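Side-chain contacts in protein DJ-1 homolog D (Arabidopsis thaliana, PDB 4OGG), which belongs to the DJ-1/PfpI family, in the glutaminase I clan, and carries two such family regions in tandem on one chain: residues Val75-Tyr80 / Val104-Arg109; Lys196-Leu201 / Gln216-Leu221; Glu304-Ser309 / Ala378-Gln383. All coordinates share one frame; numbering follows the deposited sequence.

Contact 1: residues Val75-Tyr80 / Val104-Arg109; sequences VDLSKY and VKEFSR
Leu77 brings both of its methyl groups to helix 98-110, and each meets a different residue. CD1 goes to Glu106 and CD2 to Phe107. The side-chain packing is apolar; one backbone carbonyl, Tyr80 O, also lies against the Phe107 ring. Leu77 CD1 lies 3.6 Å from Glu106 CG and is equally close to Glu106 CB. The methylenes of Glu106 therefore do the touching, and not its carboxylate. Glu106 CG stands opposite the backbone N (chi1 -173°), which puts it where it meets the leucine methyl. The bend at chi2 (60°) then turns the carboxylate, and the two side chains cross at a slant. Leu77 CD2 approaches Phe107 CD1 at 3.9 Å and meets the ring obliquely. Further round the same ring, Phe107 CE1 is 4.0 Å from Tyr80 CB.

The contact packs the loop leading into strand 82-85 against the helix of a beta-alpha-beta crossover. Helix 98-110 connects that strand to its parallel neighbour, strand 114-116. Phe107 also reaches Ile114 on the second strand.

Tyr80 O is 3.9 Å from Phe107 CE1, but its hydrogen bond comes from Lys112 NZ. The Tyr80 ring leads away from the helix, and its OH is bonded to His33 ND1. On the loop, Asp76 makes an Asx turn. Asp76 OD2 accepts from Ser78 N at 3.2 Å and from Ser78 OG at 2.7 Å. Both donors sit above the same face of the carboxylate.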
ATOM      1  N   VAL C  75     -17.336 -14.047  28.839  1.00 29.66           N
ATOM      2  CA  VAL C  75     -18.673 -13.576  28.492  1.00 29.95           C
ATOM      3  C   VAL C  75     -19.810 -14.299  29.211  1.00 29.61           C
ATOM      4  O   VAL C  75     -19.848 -15.527  29.267  1.00 30.13           O
ATOM      5  CB  VAL C  75     -18.924 -13.697  26.967  1.00 30.11           C
ATOM      6  CG1 VAL C  75     -20.384 -13.406  26.648  1.00 30.07           C
ATOM      7  CG2 VAL C  75     -18.021 -12.733  26.217  1.00 30.49           C
ATOM      8  N   ASP C  76     -20.736 -13.517  29.758  1.00 29.88           N
ATOM      9  CA  ASP C  76     -21.908 -14.054  30.440  1.00 28.74           C
ATOM     10  C   ASP C  76     -23.119 -13.565  29.649  1.00 27.53           C
ATOM     11  O   ASP C  76     -23.620 -12.469  29.889  1.00 27.43           O
ATOM     12  CB  ASP C  76     -21.989 -13.537  31.876  1.00 30.79           C
ATOM     13  CG  ASP C  76     -23.234 -14.021  32.597  1.00 31.47           C
ATOM     14  OD1 ASP C  76     -23.460 -13.606  33.755  1.00 34.10           O
ATOM     15  OD2 ASP C  76     -23.989 -14.823  32.005  1.00 31.35           O
ATOM     16  N   LEU C  77     -23.576 -14.380  28.704  1.00 27.93           N
ATOM     17  CA  LEU C  77     -24.710 -14.024  27.852  1.00 28.32           C
ATOM     18  C   LEU C  77     -25.960 -13.524  28.568  1.00 29.09           C
ATOM     19  O   LEU C  77     -26.723 -12.739  28.006  1.00 28.73           O
ATOM     20  CB  LEU C  77     -25.078 -15.207  26.953  1.00 28.53           C
ATOM     21  CG  LEU C  77     -24.034 -15.578  25.897  1.00 29.30           C
ATOM     22  CD1 LEU C  77     -24.527 -16.762  25.074  1.00 30.25           C
ATOM     23  CD2 LEU C  77     -23.770 -14.377  24.995  1.00 28.78           C
ATOM     24  N   SER C  78     -26.176 -13.969  29.801  1.00 29.10           N
ATOM     25  CA  SER C  78     -27.355 -13.538  30.546  1.00 29.37           C
ATOM     26  C   SER C  78     -27.332 -12.032  30.786  1.00 29.42           C
ATOM     27  O   SER C  78     -28.359 -11.433  31.107  1.00 30.49           O
ATOM     28  CB  SER C  78     -27.437 -14.273  31.890  1.00 30.31           C
ATOM     29  OG  SER C  78     -26.388 -13.879  32.758  1.00 29.84           O
ATOM     30  N   LYS C  79     -26.162 -11.422  30.618  1.00 27.64           N
ATOM     31  CA  LYS C  79     -26.003  -9.986  30.831  1.00 27.60           C
ATOM     32  C   LYS C  79     -26.224  -9.160  29.563  1.00 25.02           C
ATOM     33  O   LYS C  79     -26.211  -7.932  29.611  1.00 25.06           O
ATOM     34  CB  LYS C  79     -24.601  -9.692  31.376  1.00 29.71           C
ATOM     35  CG  LYS C  79     -24.266 -10.383  32.692  1.00 34.58           C
ATOM     36  CD  LYS C  79     -25.099  -9.852  33.853  1.00 37.55           C
ATOM     37  CE  LYS C  79     -24.688 -10.516  35.163  1.00 39.35           C
ATOM     38  NZ  LYS C  79     -25.422  -9.976  36.346  1.00 41.50           N
ATOM     39  N   TYR C  80     -26.429  -9.830  28.434  1.00 21.91           N
ATOM     40  CA  TYR C  80     -26.626  -9.124  27.173  1.00 20.21           C
ATOM     41  C   TYR C  80     -28.053  -9.185  26.654  1.00 18.53           C
ATOM     42  O   TYR C  80     -28.707 -10.224  26.714  1.00 20.44           O
ATOM     43  CB  TYR C  80     -25.650  -9.670  26.130  1.00 18.27           C
ATOM     44  CG  TYR C  80     -24.216  -9.434  26.528  1.00 19.59           C
ATOM     45  CD1 TYR C  80     -23.653  -8.160  26.443  1.00 18.34           C
ATOM     46  CD2 TYR C  80     -23.446 -10.460  27.072  1.00 20.21           C
ATOM     47  CE1 TYR C  80     -22.363  -7.912  26.897  1.00 19.74           C
ATOM     48  CE2 TYR C  80     -22.153 -10.223  27.531  1.00 18.96           C
ATOM     49  CZ  TYR C  80     -21.620  -8.949  27.444  1.00 19.03           C
ATOM     50  OH  TYR C  80     -20.351  -8.707  27.917  1.00 20.62           O
ATOM     51  N   VAL C 104     -23.559 -18.083  19.545  1.00 17.23           N
ATOM     52  CA  VAL C 104     -24.668 -17.642  18.712  1.00 17.18           C
ATOM     53  C   VAL C 104     -25.905 -18.517  18.912  1.00 18.69           C
ATOM     54  O   VAL C 104     -27.024 -18.014  19.006  1.00 18.78           O
ATOM     55  CB  VAL C 104     -24.259 -17.632  17.220  1.00 16.01           C
ATOM     56  CG1 VAL C 104     -25.458 -17.311  16.340  1.00 18.50           C
ATOM     57  CG2 VAL C 104     -23.167 -16.596  17.007  1.00 14.82           C
ATOM     58  N   LYS C 105     -25.702 -19.824  18.992  1.00 20.72           N
ATOM     59  CA  LYS C 105     -26.822 -20.735  19.192  1.00 23.96           C
ATOM     60  C   LYS C 105     -27.522 -20.421  20.508  1.00 25.13           C
ATOM     61  O   LYS C 105     -28.749 -20.359  20.570  1.00 25.51           O
ATOM     62  CB  LYS C 105     -26.332 -22.185  19.199  1.00 24.93           C
ATOM     63  CG  LYS C 105     -25.820 -22.670  17.855  1.00 27.33           C
ATOM     64  CD  LYS C 105     -25.223 -24.062  17.979  1.00 29.04           C
ATOM     65  CE  LYS C 105     -24.678 -24.566  16.653  1.00 31.75           C
ATOM     66  NZ  LYS C 105     -24.078 -25.925  16.789  1.00 32.16           N
ATOM     67  N   GLU C 106     -26.737 -20.212  21.559  1.00 26.36           N
ATOM     68  CA  GLU C 106     -27.298 -19.912  22.868  1.00 28.31           C
ATOM     69  C   GLU C 106     -28.111 -18.623  22.824  1.00 28.44           C
ATOM     70  O   GLU C 106     -29.195 -18.537  23.407  1.00 28.70           O
ATOM     71  CB  GLU C 106     -26.178 -19.792  23.905  1.00 31.60           C
ATOM     72  CG  GLU C 106     -26.671 -19.637  25.337  1.00 36.02           C
ATOM     73  CD  GLU C 106     -27.515 -20.814  25.789  1.00 39.38           C
ATOM     74  OE1 GLU C 106     -27.008 -21.956  25.756  1.00 40.76           O
ATOM     75  OE2 GLU C 106     -28.685 -20.599  26.173  1.00 41.83           O
ATOM     76  N   PHE C 107     -27.594 -17.623  22.119  1.00 26.56           N
ATOM     77  CA  PHE C 107     -28.280 -16.345  22.017  1.00 25.73           C
ATOM     78  C   PHE C 107     -29.550 -16.452  21.174  1.00 24.93           C
ATOM     79  O   PHE C 107     -30.592 -15.890  21.520  1.00 25.51           O
ATOM     80  CB  PHE C 107     -27.351 -15.293  21.411  1.00 28.18           C
ATOM     81  CG  PHE C 107     -27.605 -13.911  21.921  1.00 28.84           C
ATOM     82  CD1 PHE C 107     -27.163 -13.536  23.185  1.00 30.34           C
ATOM     83  CD2 PHE C 107     -28.325 -12.997  21.163  1.00 28.86           C
ATOM     84  CE1 PHE C 107     -27.435 -12.268  23.687  1.00 30.18           C
ATOM     85  CE2 PHE C 107     -28.603 -11.729  21.657  1.00 29.40           C
ATOM     86  CZ  PHE C 107     -28.158 -11.364  22.923  1.00 30.86           C
ATOM     87  N   SER C 108     -29.462 -17.171  20.062  1.00 24.10           N
ATOM     88  CA  SER C 108     -30.610 -17.349  19.181  1.00 25.30           C
ATOM     89  C   SER C 108     -31.711 -18.109  19.925  1.00 26.06           C
ATOM     90  O   SER C 108     -32.900 -17.835  19.761  1.00 26.11           O
ATOM     91  CB  SER C 108     -30.191 -18.128  17.930  1.00 24.70           C
ATOM     92  OG  SER C 108     -31.286 -18.323  17.052  1.00 28.30           O
ATOM     93  N   ARG C 109     -31.292 -19.056  20.755  1.00 27.32           N
ATOM     94  CA  ARG C 109     -32.206 -19.879  21.537  1.00 30.40           C
ATOM     95  C   ARG C 109     -33.017 -19.048  22.533  1.00 29.77           C
ATOM     96  O   ARG C 109     -34.154 -19.391  22.857  1.00 29.80           O
ATOM     97  CB  ARG C 109     -31.411 -20.943  22.304  1.00 34.36           C
ATOM     98  CG  ARG C 109     -32.207 -22.175  22.689  1.00 38.54           C
ATOM     99  CD  ARG C 109     -32.065 -23.255  21.630  1.00 42.28           C
ATOM    100  NE  ARG C 109     -30.697 -23.762  21.565  1.00 43.83           N
ATOM    101  CZ  ARG C 109     -30.282 -24.694  20.712  1.00 45.81           C
ATOM    102  NH1 ARG C 109     -31.131 -25.227  19.842  1.00 46.75           N
ATOM    103  NH2 ARG C 109     -29.019 -25.100  20.736  1.00 45.49           N
TER

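Contact 2: residues Lys196-Leu201 / Gln216-Leu221; sequences KRILFL and QSLQAL
Leu218 on helix 208-221 reaches Ile198 and Phe200 on strand 197-201 with one methyl group. Its CB already points at the strand. From there CG stands anti to the carbonyl carbon, beside the backbone N (chi1 -66°). CD1 then continues the chain straight outward, anti to CA (chi2 171°), and it is the atom that touches.

Two partners meet this methyl. Phe200 CE1 is 3.8 Å from Leu218 CD1, and Phe200 CZ is 4.0 Å from the same methyl. Leu218 CD1 comes in at the edge of the ring, in its plane, and not over a face. The other partner is Ile198 CG2, 4.0 Å from Leu218 CD1. Here the two side chains cross at about a right angle.

Ile198 and Phe200 are two apart on the strand, and both turn to the helix. The strand, the helix and strand 224-228 form a beta-alpha-beta crossover, with the two strands parallel neighbours in the sheet. Phe200 is further packed by Phe215, edge to face, and by Val225 and Val277.

All three touching residues are buried, and only carbon atoms meet. The hold is dispersion and exclusion of water, without the directional demand of a hydrogen bond. The fit therefore probably depends on shape more than on direction, with one leucine methyl shared between a ring edge and an isoleucine methyl.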
ATOM      1  N   LYS C 196     -35.499  15.772  11.745  1.00 25.10           N
ATOM      2  CA  LYS C 196     -34.544  16.858  11.563  1.00 25.18           C
ATOM      3  C   LYS C 196     -33.745  16.694  10.275  1.00 24.75           C
ATOM      4  O   LYS C 196     -33.586  15.585   9.767  1.00 25.67           O
ATOM      5  CB  LYS C 196     -33.573  16.902  12.749  1.00 24.65           C
ATOM      6  CG  LYS C 196     -34.227  17.073  14.111  1.00 25.35           C
ATOM      7  CD  LYS C 196     -34.906  18.428  14.247  1.00 28.23           C
ATOM      8  CE  LYS C 196     -35.429  18.645  15.659  1.00 30.99           C
ATOM      9  NZ  LYS C 196     -36.414  17.599  16.065  1.00 31.69           N
ATOM     10  N   ARG C 197     -33.249  17.810   9.751  1.00 25.12           N
ATOM     11  CA  ARG C 197     -32.437  17.805   8.540  1.00 23.87           C
ATOM     12  C   ARG C 197     -31.030  18.231   8.946  1.00 23.16           C
ATOM     13  O   ARG C 197     -30.845  19.291   9.547  1.00 21.10           O
ATOM     14  CB  ARG C 197     -33.001  18.782   7.507  1.00 26.36           C
ATOM     15  CG  ARG C 197     -34.321  18.342   6.899  1.00 30.94           C
ATOM     16  CD  ARG C 197     -34.922  19.443   6.038  1.00 32.38           C
ATOM     17  NE  ARG C 197     -34.044  19.841   4.941  1.00 35.36           N
ATOM     18  CZ  ARG C 197     -33.731  19.062   3.911  1.00 36.46           C
ATOM     19  NH1 ARG C 197     -34.225  17.834   3.828  1.00 36.75           N
ATOM     20  NH2 ARG C 197     -32.932  19.516   2.955  1.00 37.19           N
ATOM     21  N   ILE C 198     -30.044  17.401   8.620  1.00 21.54           N
ATOM     22  CA  ILE C 198     -28.660  17.683   8.981  1.00 21.94           C
ATOM     23  C   ILE C 198     -27.759  17.791   7.754  1.00 21.42           C
ATOM     24  O   ILE C 198     -27.860  16.985   6.829  1.00 21.57           O
ATOM     25  CB  ILE C 198     -28.103  16.570   9.900  1.00 22.66           C
ATOM     26  CG1 ILE C 198     -29.133  16.218  10.979  1.00 24.33           C
ATOM     27  CG2 ILE C 198     -26.796  17.019  10.535  1.00 22.18           C
ATOM     28  CD1 ILE C 198     -29.508  17.366  11.885  1.00 27.76           C
ATOM     29  N   LEU C 199     -26.882  18.793   7.754  1.00 20.55           N
ATOM     30  CA  LEU C 199     -25.947  19.006   6.651  1.00 19.39           C
ATOM     31  C   LEU C 199     -24.518  18.689   7.082  1.00 17.91           C
ATOM     32  O   LEU C 199     -24.063  19.142   8.129  1.00 18.50           O
ATOM     33  CB  LEU C 199     -26.004  20.459   6.166  1.00 19.83           C
ATOM     34  CG  LEU C 199     -24.985  20.828   5.081  1.00 20.73           C
ATOM     35  CD1 LEU C 199     -25.295  20.061   3.808  1.00 20.08           C
ATOM     36  CD2 LEU C 199     -25.023  22.322   4.818  1.00 21.28           C
ATOM     37  N   PHE C 200     -23.818  17.907   6.265  1.00 17.76           N
ATOM     38  CA  PHE C 200     -22.433  17.531   6.541  1.00 16.96           C
ATOM     39  C   PHE C 200     -21.498  18.224   5.563  1.00 17.46           C
ATOM     40  O   PHE C 200     -21.673  18.106   4.352  1.00 18.42           O
ATOM     41  CB  PHE C 200     -22.245  16.018   6.392  1.00 15.96           C
ATOM     42  CG  PHE C 200     -22.463  15.245   7.657  1.00 17.19           C
ATOM     43  CD1 PHE C 200     -23.688  15.280   8.313  1.00 16.41           C
ATOM     44  CD2 PHE C 200     -21.439  14.465   8.186  1.00 15.99           C
ATOM     45  CE1 PHE C 200     -23.892  14.545   9.480  1.00 17.93           C
ATOM     46  CE2 PHE C 200     -21.631  13.727   9.349  1.00 16.06           C
ATOM     47  CZ  PHE C 200     -22.861  13.766   9.998  1.00 17.90           C
ATOM     48  N   LEU C 201     -20.514  18.951   6.085  1.00 17.39           N
ATOM     49  CA  LEU C 201     -19.539  19.628   5.236  1.00 18.15           C
ATOM     50  C   LEU C 201     -18.392  18.650   5.013  1.00 18.28           C
ATOM     51  O   LEU C 201     -17.558  18.445   5.897  1.00 19.45           O
ATOM     52  CB  LEU C 201     -19.030  20.897   5.919  1.00 18.59           C
ATOM     53  CG  LEU C 201     -20.069  22.009   6.071  1.00 20.64           C
ATOM     54  CD1 LEU C 201     -19.522  23.127   6.940  1.00 22.04           C
ATOM     55  CD2 LEU C 201     -20.442  22.529   4.687  1.00 23.20           C
ATOM     56  N   GLN C 216     -24.160   8.043   9.521  1.00 13.49           N
ATOM     57  CA  GLN C 216     -25.087   6.928   9.622  1.00 13.93           C
ATOM     58  C   GLN C 216     -25.792   6.842  10.971  1.00 14.24           C
ATOM     59  O   GLN C 216     -26.906   6.329  11.054  1.00 15.22           O
ATOM     60  CB  GLN C 216     -24.369   5.620   9.291  1.00 14.09           C
ATOM     61  CG  GLN C 216     -23.926   5.585   7.838  1.00 12.73           C
ATOM     62  CD  GLN C 216     -23.621   4.194   7.346  1.00 15.87           C
ATOM     63  OE1 GLN C 216     -24.118   3.772   6.300  1.00 16.79           O
ATOM     64  NE2 GLN C 216     -22.798   3.472   8.087  1.00 11.21           N
ATOM     65  N   SER C 217     -25.159   7.348  12.024  1.00 14.82           N
ATOM     66  CA  SER C 217     -25.786   7.322  13.343  1.00 14.29           C
ATOM     67  C   SER C 217     -27.036   8.203  13.302  1.00 15.30           C
ATOM     68  O   SER C 217     -28.103   7.818  13.788  1.00 14.76           O
ATOM     69  CB  SER C 217     -24.827   7.844  14.419  1.00 15.03           C
ATOM     70  OG  SER C 217     -23.769   6.931  14.663  1.00 16.12           O
ATOM     71  N   LEU C 218     -26.900   9.384  12.710  1.00 14.43           N
ATOM     72  CA  LEU C 218     -28.023  10.311  12.615  1.00 16.34           C
ATOM     73  C   LEU C 218     -29.109   9.785  11.680  1.00 16.58           C
ATOM     74  O   LEU C 218     -30.299   9.997  11.922  1.00 17.77           O
ATOM     75  CB  LEU C 218     -27.529  11.689  12.156  1.00 16.61           C
ATOM     76  CG  LEU C 218     -26.610  12.393  13.159  1.00 17.49           C
ATOM     77  CD1 LEU C 218     -25.991  13.634  12.529  1.00 17.31           C
ATOM     78  CD2 LEU C 218     -27.406  12.757  14.406  1.00 19.14           C
ATOM     79  N   GLN C 219     -28.710   9.100  10.613  1.00 16.00           N
ATOM     80  CA  GLN C 219     -29.685   8.533   9.687  1.00 15.74           C
ATOM     81  C   GLN C 219     -30.439   7.395  10.370  1.00 15.07           C
ATOM     82  O   GLN C 219     -31.611   7.155  10.080  1.00 14.87           O
ATOM     83  CB  GLN C 219     -29.003   7.975   8.439  1.00 15.01           C
ATOM     84  CG  GLN C 219     -28.459   9.018   7.479  1.00 16.66           C
ATOM     85  CD  GLN C 219     -27.826   8.382   6.261  1.00 17.75           C
ATOM     86  OE1 GLN C 219     -26.969   7.505   6.385  1.00 16.99           O
ATOM     87  NE2 GLN C 219     -28.243   8.818   5.075  1.00 18.82           N
ATOM     88  N   ALA C 220     -29.760   6.687  11.269  1.00 14.25           N
ATOM     89  CA  ALA C 220     -30.380   5.566  11.974  1.00 15.34           C
ATOM     90  C   ALA C 220     -31.523   6.030  12.872  1.00 16.97           C
ATOM     91  O   ALA C 220     -32.482   5.288  13.109  1.00 17.13           O
ATOM     92  CB  ALA C 220     -29.343   4.828  12.800  1.00 14.34           C
ATOM     93  N   LEU C 221     -31.409   7.255  13.372  1.00 16.07           N
ATOM     94  CA  LEU C 221     -32.429   7.830  14.239  1.00 17.09           C
ATOM     95  C   LEU C 221     -33.647   8.234  13.415  1.00 17.82           C
ATOM     96  O   LEU C 221     -34.744   8.381  13.949  1.00 17.40           O
ATOM     97  CB  LEU C 221     -31.868   9.052  14.974  1.00 15.30           C
ATOM     98  CG  LEU C 221     -30.774   8.789  16.013  1.00 16.12           C
ATOM     99  CD1 LEU C 221     -30.093  10.089  16.394  1.00 14.59           C
ATOM    100  CD2 LEU C 221     -31.381   8.120  17.237  1.00 14.95           C
TER

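Contact 3: residues Glu304-Ser309 / Ala378-Gln383; sequences EKPVAS and ALLGIQ
Pro306 lies against Leu379 and Leu380 in the last turn of helix 369-380. The fold here is alpha/beta, with helices packed on a mostly parallel sheet. Pro306 leads into strand 307-309 of that six-stranded sheet, in the second DJ-1/PfpI region. The contact packs the C-terminal end of the helix, which closes in a Schellman motif, against the residue just before an inner strand.

Pro306 and Leu379 slide past each other, running in opposite directions. The outer ring carbon of the proline meets the base of the leucine. Pro306 CG is 4.0 Å from Leu379 CB. Leu380 is turned differently. Its CB does not aim at the proline, but its tip swings nearer, and the two side chains cross at a slant. The branch that touches is Leu380 CD2, 3.9 Å from Pro306 CG. With Leu380 CG anti to the carbonyl carbon (chi1 -72°), this branch can reach the ring. Pro306 CG thus touches both leucines, and the ring restricts its freedom to move. Leu376, one turn earlier on the helix, also packs on Pro306.

Positive phi marks a helix end at each segment. Gly381 (phi 77°) is the Schellman residue just after Leu380. Gly381 N bonds back to Ala378 O at 3.1 Å. Glu304 (phi 59°) plays the same part at the end of helix 291-302, where Lys305 N reaches Phe300 O and Glu304 N reaches Met301 O. Lys305 points away from the contact. It makes a cation-pi pair with Phe300, and its NZ is bonded to Tyr273 O.

The proline's own backbone is bonded to Leu276 in the neighbouring strand. On its side chain, CB also comes close to the helix, with Pro306 CB 4.2 Å from Leu379 CB.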
ATOM      1  N   GLU C 304     -27.971  30.336  15.627  1.00 36.38           N
ATOM      2  CA  GLU C 304     -27.830  29.556  16.851  1.00 35.20           C
ATOM      3  C   GLU C 304     -28.294  28.112  16.690  1.00 33.90           C
ATOM      4  O   GLU C 304     -28.767  27.493  17.646  1.00 32.82           O
ATOM      5  CB  GLU C 304     -28.589  30.217  18.005  1.00 38.43           C
ATOM      6  CG  GLU C 304     -27.979  31.530  18.465  1.00 41.58           C
ATOM      7  CD  GLU C 304     -28.652  32.079  19.708  1.00 44.24           C
ATOM      8  OE1 GLU C 304     -28.547  31.440  20.778  1.00 44.88           O
ATOM      9  OE2 GLU C 304     -29.287  33.150  19.614  1.00 46.14           O
ATOM     10  N   LYS C 305     -28.160  27.582  15.479  1.00 31.22           N
ATOM     11  CA  LYS C 305     -28.538  26.200  15.202  1.00 30.23           C
ATOM     12  C   LYS C 305     -27.396  25.298  15.654  1.00 28.68           C
ATOM     13  O   LYS C 305     -26.231  25.692  15.610  1.00 28.65           O
ATOM     14  CB  LYS C 305     -28.781  25.991  13.706  1.00 29.97           C
ATOM     15  CG  LYS C 305     -30.030  26.661  13.159  1.00 31.31           C
ATOM     16  CD  LYS C 305     -30.174  26.375  11.674  1.00 31.47           C
ATOM     17  CE  LYS C 305     -31.402  27.047  11.087  1.00 33.43           C
ATOM     18  NZ  LYS C 305     -31.491  26.826   9.616  1.00 33.51           N
ATOM     19  N   PRO C 306     -27.714  24.073  16.095  1.00 27.51           N
ATOM     20  CA  PRO C 306     -26.667  23.153  16.546  1.00 26.11           C
ATOM     21  C   PRO C 306     -25.573  22.927  15.502  1.00 25.32           C
ATOM     22  O   PRO C 306     -25.857  22.672  14.331  1.00 24.16           O
ATOM     23  CB  PRO C 306     -27.444  21.877  16.857  1.00 25.63           C
ATOM     24  CG  PRO C 306     -28.766  22.408  17.329  1.00 25.86           C
ATOM     25  CD  PRO C 306     -29.051  23.486  16.307  1.00 27.27           C
ATOM     26  N   VAL C 307     -24.325  23.047  15.940  1.00 24.04           N
ATOM     27  CA  VAL C 307     -23.169  22.839  15.077  1.00 23.13           C
ATOM     28  C   VAL C 307     -22.251  21.872  15.812  1.00 21.95           C
ATOM     29  O   VAL C 307     -21.847  22.127  16.949  1.00 22.47           O
ATOM     30  CB  VAL C 307     -22.405  24.162  14.801  1.00 23.32           C
ATOM     31  CG1 VAL C 307     -21.174  23.887  13.945  1.00 22.92           C
ATOM     32  CG2 VAL C 307     -23.315  25.152  14.089  1.00 23.25           C
ATOM     33  N   ALA C 308     -21.946  20.751  15.168  1.00 20.43           N
ATOM     34  CA  ALA C 308     -21.086  19.739  15.762  1.00 19.60           C
ATOM     35  C   ALA C 308     -19.843  19.559  14.899  1.00 19.22           C
ATOM     36  O   ALA C 308     -19.932  19.159  13.741  1.00 19.04           O
ATOM     37  CB  ALA C 308     -21.844  18.424  15.885  1.00 20.12           C
ATOM     38  N   SER C 309     -18.685  19.865  15.472  1.00 18.33           N
ATOM     39  CA  SER C 309     -17.422  19.754  14.752  1.00 18.23           C
ATOM     40  C   SER C 309     -16.489  18.841  15.529  1.00 16.98           C
ATOM     41  O   SER C 309     -16.445  18.892  16.753  1.00 17.48           O
ATOM     42  CB  SER C 309     -16.792  21.140  14.596  1.00 17.32           C
ATOM     43  OG  SER C 309     -15.636  21.096  13.778  1.00 19.46           O
ATOM     44  N   ALA C 378     -28.935  15.682  22.078  1.00 21.38           N
ATOM     45  CA  ALA C 378     -29.502  16.477  23.158  1.00 22.74           C
ATOM     46  C   ALA C 378     -29.928  17.855  22.658  1.00 24.12           C
ATOM     47  O   ALA C 378     -31.040  18.304  22.933  1.00 24.17           O
ATOM     48  CB  ALA C 378     -28.492  16.620  24.289  1.00 24.19           C
ATOM     49  N   LEU C 379     -29.043  18.521  21.919  1.00 25.11           N
ATOM     50  CA  LEU C 379     -29.346  19.848  21.386  1.00 26.70           C
ATOM     51  C   LEU C 379     -30.496  19.827  20.386  1.00 26.95           C
ATOM     52  O   LEU C 379     -31.267  20.782  20.302  1.00 28.51           O
ATOM     53  CB  LEU C 379     -28.108  20.462  20.720  1.00 26.77           C
ATOM     54  CG  LEU C 379     -26.980  20.921  21.645  1.00 27.40           C
ATOM     55  CD1 LEU C 379     -25.887  21.581  20.820  1.00 28.78           C
ATOM     56  CD2 LEU C 379     -27.519  21.900  22.676  1.00 28.98           C
ATOM     57  N   LEU C 380     -30.607  18.741  19.626  1.00 25.92           N
ATOM     58  CA  LEU C 380     -31.672  18.611  18.638  1.00 24.71           C
ATOM     59  C   LEU C 380     -32.972  18.095  19.250  1.00 24.15           C
ATOM     60  O   LEU C 380     -34.014  18.086  18.594  1.00 24.87           O
ATOM     61  CB  LEU C 380     -31.233  17.679  17.505  1.00 24.50           C
ATOM     62  CG  LEU C 380     -30.187  18.241  16.539  1.00 23.40           C
ATOM     63  CD1 LEU C 380     -29.723  17.152  15.587  1.00 22.17           C
ATOM     64  CD2 LEU C 380     -30.786  19.414  15.771  1.00 25.13           C
ATOM     65  N   GLY C 381     -32.909  17.665  20.504  1.00 22.87           N
ATOM     66  CA  GLY C 381     -34.096  17.156  21.167  1.00 23.11           C
ATOM     67  C   GLY C 381     -34.468  15.748  20.739  1.00 23.36           C
ATOM     68  O   GLY C 381     -35.618  15.332  20.895  1.00 22.71           O
ATOM     69  N   ILE C 382     -33.500  15.016  20.189  1.00 21.24           N
ATOM     70  CA  ILE C 382     -33.727  13.641  19.751  1.00 19.93           C
ATOM     71  C   ILE C 382     -33.450  12.707  20.921  1.00 20.04           C
ATOM     72  O   ILE C 382     -32.404  12.805  21.566  1.00 20.30           O
ATOM     73  CB  ILE C 382     -32.788  13.241  18.591  1.00 19.42           C
ATOM     74  CG1 ILE C 382     -32.959  14.207  17.419  1.00 17.83           C
ATOM     75  CG2 ILE C 382     -33.096  11.818  18.144  1.00 19.35           C
ATOM     76  CD1 ILE C 382     -31.991  13.953  16.269  1.00 18.54           C
ATOM     77  N   GLN C 383     -34.380  11.797  21.187  1.00 19.63           N
ATOM     78  CA  GLN C 383     -34.216  10.866  22.293  1.00 19.16           C
ATOM     79  C   GLN C 383     -34.516   9.423  21.921  1.00 18.79           C
ATOM     80  O   GLN C 383     -35.365   9.147  21.075  1.00 18.17           O
ATOM     81  CB  GLN C 383     -35.138  11.251  23.449  1.00 22.33           C
ATOM     82  CG  GLN C 383     -35.059  12.705  23.871  1.00 26.76           C
ATOM     83  CD  GLN C 383     -36.063  13.028  24.959  1.00 30.69           C
ATOM     84  OE1 GLN C 383     -35.971  12.517  26.076  1.00 32.22           O
ATOM     85  NE2 GLN C 383     -37.039  13.869  24.632  1.00 33.51           N
TER

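How the contacts relate
Contacts 2 and 3 touch and reach the same sheet, in the second half of the chain. Their centres are 11 Å apart. Ile198 CD1 packs on Leu380 CD1 at 3.7 Å, and Leu221 CD1 packs on Ile382 CG2 at 3.9 Å. Ile198 and Leu380 thus link the two contacts. Contact 1 belongs to the first family region. Its nearest atoms are about 19 Å from contact 2 and about 20 Å from contact 3. The cysteines at positions 118 and 311 are modified to S-[(R)-carboxy(hydroxy)methyl]-L-cysteine. In sequence, the second follows two residues after segment 304-309, and the first two residues after strand 114-116.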